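Local coordinates for GDSL-like Lipase/Acylhydrolase family protein (Neisseria meningitidis, PDB 4K7J) that probably removes O-acetyl groups from peptidoglycan as an esterase of the SGNH (GDSL-like) hydrolase family, at residues 282-287 with 314-319; 247-252 with 288-293. One frame throughout, in Å; residues are numbered along the deposited sequence.

Interaction 1: 282-287 with 314-319; sequences ILIIGA and RVARQG
In the beta-alpha-beta unit formed by strand 281-286, helix 305-318 and strand 322-325, Ile284 is the strand residue that meets the last turns of the helix, at Val315 and Ala316. The two backbones come nearest at Ile284 and Ala316, whose CA atoms are 6.4 Å apart. Across that gap reaches one delta methyl. CG1 of Ile284 lies anti to its carbonyl carbon (chi1 -71°), and the next bond is extended (chi2 174°), which carries CD1 well off the sheet to the surface of the helix. There CD1 meets CG1 of Val315 at 3.7 Å. The valine presents this branch because CG1 stands anti to the backbone N (chi1 168°), while CG2 is turned aside. The side chains of Ile284 and Val315 cross at about a right angle. The same CD1 rests 3.9 Å from the backbone N of Ala316 and 4.3 Å from its CB; a small methyl at this position lets the isoleucine come close to the helix backbone itself. Around the contact, Phe323 touches both Ile284 and Ala316, and Trp266 of helix 259-276 packs on Val315. Backbone hydrogen bonds between Ile284 and both Met322 and Trp324 fix the strand beside its parallel neighbour. On the helix side, Gln318 N bonds to Arg314 O at 2.9 Å, and Gly319 N to Val315 O at 2.7 Å where the chain leaves the helix. All three touching residues are buried, and the groups that meet are methyl groups and the backbone N of Ala316. The attraction is therefore dispersion and the exclusion of water, which fixes spacing more than direction; directional bonds come from elsewhere, from the backbone of the strands and from Gln312 and Gln309 of the helix, which bond to Ala287.

Interaction 2: 247-252 with 288-293; sequences YGTNEA and PESLKN. With ACT (acetate ion), chain C.
A single water bridges Thr249 to Pro288 and Ser290, and three protein oxygens grip it. It gives one hydrogen to Pro288 O at 2.7 Å and the other to Ser290 OG at 2.6 Å, and its third bond, also 2.6 Å, joins Thr249 OG1. Thr249 OG1 is also hydrogen-bonded to His63 NE2, so it joins the water to that histidine. Direct touching is slight. Thr249 OG1 lies against CD of the proline ring of Pro288, 3.7 Å away, with CG hardly farther, and the two side chains cross at about a right angle. With chi1 at -63°, CG2 of Thr249 lies anti to the backbone N, and it packs against Ser290 OG at 3.6 Å and the acetate methyl CH3 at 3.7 Å. Gly248-Thr249-Asn250-Glu251 has the sequence expected of the SGNH block that supplies the oxyanion-hole asparagine. An acetate, probably from the crystallisation liquor, is held there by Asn250 ND2, Ser62 N and Gly218 N, an arrangement consistent with an oxyanion hole; His351 NE2 bonds it too. The bond from Asn250 ND2 to acetate OXT is 2.9 Å and almost straight at 172°. Ala219 O takes a further bond from ND2, restraining the amide's rotation. Gly248 precedes the short, weakly bonded helix at about 249-252; its N makes a weak bond to Glu251 OE1 (129°), while Glu251 OE2 accepts from Leu221 N.

In the fold
From the N terminus the four segments come in the order 247-252, 282-287, 288-293, 314-319, so the two contacts cross. Interaction 2 closes a 35-residue span holding helix 259-276 and strand 281-286; interaction 1 closes a 26-residue span that holds the loop after strand 281-286 and the first part of helix 305-318. Segments 282-287 and 288-293 are continuous, so one passage of chain serves both. The centres are 16 Å apart, yet the sites touch where Ala287 CB packs 3.8 Å from Gly248 C. Gln312 joins them too, bonding to Ala287 N and Tyr247 O. Interaction 1 ties helix to sheet; interaction 2 ties the loops beyond the sheet, beside the acetate.

Interaction 1: 282-287 with 314-319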
# COMPACT_ATOMS: atom_id res chain seq x y z
N ILE A 282 0.29 2.97 -12.81
CA ILE A 282 1.38 2.57 -11.93
C ILE A 282 2.29 3.76 -11.61
O ILE A 282 2.69 4.50 -12.52
CB ILE A 282 2.21 1.45 -12.56
CG1 ILE A 282 1.33 0.24 -12.89
CG2 ILE A 282 3.32 1.04 -11.62
CD1 ILE A 282 2.07 -0.84 -13.61
N LEU A 283 2.60 3.95 -10.34
CA LEU A 283 3.51 5.01 -9.92
C LEU A 283 4.65 4.42 -9.11
O LEU A 283 4.42 3.73 -8.11
CB LEU A 283 2.78 6.03 -9.05
CG LEU A 283 3.74 7.01 -8.34
CD1 LEU A 283 4.29 8.03 -9.32
CD2 LEU A 283 3.10 7.70 -7.15
N ILE A 284 5.88 4.67 -9.54
CA ILE A 284 7.05 4.24 -8.79
C ILE A 284 7.61 5.40 -7.97
O ILE A 284 7.96 6.46 -8.52
CB ILE A 284 8.13 3.65 -9.72
CG1 ILE A 284 7.66 2.29 -10.25
CG2 ILE A 284 9.47 3.53 -9.00
CD1 ILE A 284 8.56 1.66 -11.28
N ILE A 285 7.67 5.21 -6.66
CA ILE A 285 8.23 6.20 -5.76
C ILE A 285 9.72 5.95 -5.58
O ILE A 285 10.12 4.99 -4.92
CB ILE A 285 7.51 6.19 -4.41
CG1 ILE A 285 6.07 6.68 -4.58
CG2 ILE A 285 8.25 7.09 -3.41
CD1 ILE A 285 5.38 7.01 -3.28
N GLY A 286 10.55 6.80 -6.19
CA GLY A 286 11.99 6.68 -6.04
C GLY A 286 12.37 6.83 -4.58
O GLY A 286 11.76 7.62 -3.86
N ALA A 287 13.36 6.06 -4.13
CA ALA A 287 13.76 6.08 -2.73
C ALA A 287 14.14 7.50 -2.26
O ALA A 287 14.76 8.26 -3.02
CB ALA A 287 14.89 5.11 -2.50
N ARG A 314 14.81 4.20 -14.40
CA ARG A 314 14.87 3.44 -15.65
C ARG A 314 13.69 2.46 -15.77
O ARG A 314 13.10 2.32 -16.84
CB ARG A 314 16.17 2.64 -15.75
CG ARG A 314 17.41 3.46 -16.03
CD ARG A 314 18.56 2.55 -16.50
NE ARG A 314 18.99 1.57 -15.50
CZ ARG A 314 19.79 1.86 -14.48
NH1 ARG A 314 20.22 3.10 -14.32
NH2 ARG A 314 20.14 0.93 -13.62
N VAL A 315 13.36 1.79 -14.68
CA VAL A 315 12.22 0.87 -14.68
C VAL A 315 10.92 1.60 -15.01
O VAL A 315 10.11 1.12 -15.83
CB VAL A 315 12.07 0.13 -13.33
CG1 VAL A 315 10.71 -0.58 -13.25
CG2 VAL A 315 13.21 -0.85 -13.13
N ALA A 316 10.72 2.75 -14.36
CA ALA A 316 9.57 3.61 -14.65
C ALA A 316 9.43 3.94 -16.14
O ALA A 316 8.34 3.84 -16.73
CB ALA A 316 9.67 4.90 -13.84
N ARG A 317 10.54 4.34 -16.75
CA ARG A 317 10.51 4.77 -18.15
C ARG A 317 10.28 3.59 -19.08
O ARG A 317 9.45 3.66 -19.98
CB ARG A 317 11.82 5.47 -18.54
CG ARG A 317 11.81 5.97 -19.98
CD ARG A 317 13.00 6.86 -20.28
NE ARG A 317 13.07 7.20 -21.70
CZ ARG A 317 14.07 7.88 -22.25
NH1 ARG A 317 15.06 8.32 -21.48
NH2 ARG A 317 14.08 8.14 -23.55
N GLN A 318 11.01 2.51 -18.85
CA GLN A 318 10.86 1.33 -19.69
C GLN A 318 9.50 0.68 -19.49
O GLN A 318 8.92 0.15 -20.43
CB GLN A 318 12.02 0.35 -19.47
CG GLN A 318 13.30 0.81 -20.18
CD GLN A 318 14.56 0.10 -19.72
OE1 GLN A 318 14.53 -1.07 -19.33
NE2 GLN A 318 15.69 0.81 -19.78
N GLY A 319 8.96 0.75 -18.28
CA GLY A 319 7.62 0.20 -18.02
C GLY A 319 6.51 1.19 -18.31
O GLY A 319 5.33 0.89 -18.10

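Interaction 2: 247-252 with 288-293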
# COMPACT_ATOMS: atom_id res chain seq x y z
N TYR A 247 9.45 1.34 -2.71
CA TYR A 247 10.55 0.57 -2.13
C TYR A 247 11.84 1.31 -2.45
O TYR A 247 11.81 2.42 -2.96
CB TYR A 247 10.60 -0.84 -2.73
CG TYR A 247 9.41 -1.74 -2.41
CD1 TYR A 247 9.39 -2.52 -1.26
CD2 TYR A 247 8.34 -1.84 -3.28
CE1 TYR A 247 8.33 -3.37 -0.98
CE2 TYR A 247 7.27 -2.69 -3.02
CZ TYR A 247 7.27 -3.45 -1.87
OH TYR A 247 6.21 -4.29 -1.60
N GLY A 248 12.98 0.71 -2.14
CA GLY A 248 14.24 1.31 -2.54
C GLY A 248 15.18 1.52 -1.38
O GLY A 248 16.39 1.32 -1.50
N THR A 249 14.63 1.92 -0.24
CA THR A 249 15.44 2.19 0.94
C THR A 249 16.20 0.96 1.42
O THR A 249 17.39 1.02 1.70
CB THR A 249 14.57 2.75 2.08
OG1 THR A 249 14.02 4.01 1.66
CG2 THR A 249 15.39 2.96 3.34
N ASN A 250 15.51 -0.18 1.51
CA ASN A 250 16.18 -1.39 1.96
C ASN A 250 17.10 -2.00 0.90
O ASN A 250 18.19 -2.48 1.23
CB ASN A 250 15.15 -2.40 2.47
CG ASN A 250 14.36 -1.86 3.66
OD1 ASN A 250 14.92 -1.62 4.71
ND2 ASN A 250 13.06 -1.65 3.47
N GLU A 251 16.66 -2.00 -0.36
CA GLU A 251 17.54 -2.44 -1.45
C GLU A 251 18.85 -1.67 -1.34
O GLU A 251 19.93 -2.24 -1.47
CB GLU A 251 16.89 -2.18 -2.82
CG GLU A 251 15.72 -3.09 -3.19
CD GLU A 251 14.37 -2.59 -2.68
OE1 GLU A 251 14.37 -1.79 -1.72
OE2 GLU A 251 13.31 -2.98 -3.24
N ALA A 252 18.75 -0.37 -1.06
CA ALA A 252 19.93 0.50 -0.99
C ALA A 252 20.93 0.10 0.08
O ALA A 252 22.12 0.41 -0.03
CB ALA A 252 19.52 1.94 -0.78
N PRO A 288 13.78 7.85 -1.01
CA PRO A 288 14.25 9.11 -0.43
C PRO A 288 15.74 9.02 -0.16
O PRO A 288 16.29 7.92 -0.19
CB PRO A 288 13.49 9.19 0.90
CG PRO A 288 13.22 7.75 1.26
CD PRO A 288 12.95 7.07 -0.06
N GLU A 289 16.39 10.14 0.12
CA GLU A 289 17.76 10.06 0.58
C GLU A 289 17.76 9.40 1.95
O GLU A 289 16.94 9.72 2.80
CB GLU A 289 18.44 11.43 0.66
CG GLU A 289 19.89 11.33 1.17
CD GLU A 289 20.69 12.62 1.04
OE1 GLU A 289 20.41 13.59 1.77
OE2 GLU A 289 21.61 12.66 0.20
N SER A 290 18.68 8.45 2.14
CA SER A 290 18.95 7.85 3.43
C SER A 290 20.41 8.10 3.72
O SER A 290 21.19 8.39 2.81
CB SER A 290 18.71 6.34 3.40
OG SER A 290 17.34 6.04 3.21
N LEU A 291 20.78 7.98 4.99
CA LEU A 291 22.18 8.12 5.39
C LEU A 291 22.63 6.86 6.11
O LEU A 291 21.93 6.35 6.98
CB LEU A 291 22.35 9.33 6.31
CG LEU A 291 21.87 10.63 5.69
CD1 LEU A 291 22.05 11.81 6.64
CD2 LEU A 291 22.60 10.89 4.37
N LYS A 292 23.81 6.37 5.72
CA LYS A 292 24.46 5.26 6.39
C LYS A 292 24.98 5.75 7.73
O LYS A 292 25.12 4.99 8.69
CB LYS A 292 25.63 4.77 5.53
CG LYS A 292 26.26 3.49 6.04
CD LYS A 292 25.19 2.42 6.17
CE LYS A 292 25.75 1.11 6.71
NZ LYS A 292 24.70 0.06 6.72
N ASN A 293 25.27 7.04 7.79
CA ASN A 293 25.72 7.67 9.02
C ASN A 293 25.47 9.17 8.92
O ASN A 293 25.63 9.76 7.86
CB ASN A 293 27.20 7.34 9.26
CG ASN A 293 28.07 8.56 9.25
OD1 ASN A 293 28.31 9.16 10.29
ND2 ASN A 293 28.55 8.94 8.07
C ACT C . 12.42 0.36 6.25
O ACT C . 12.85 0.16 7.42
OXT ACT C . 11.66 -0.51 5.75
CH3 ACT C . 12.76 1.60 5.48
O HOH W 1 16.06 5.44 0.97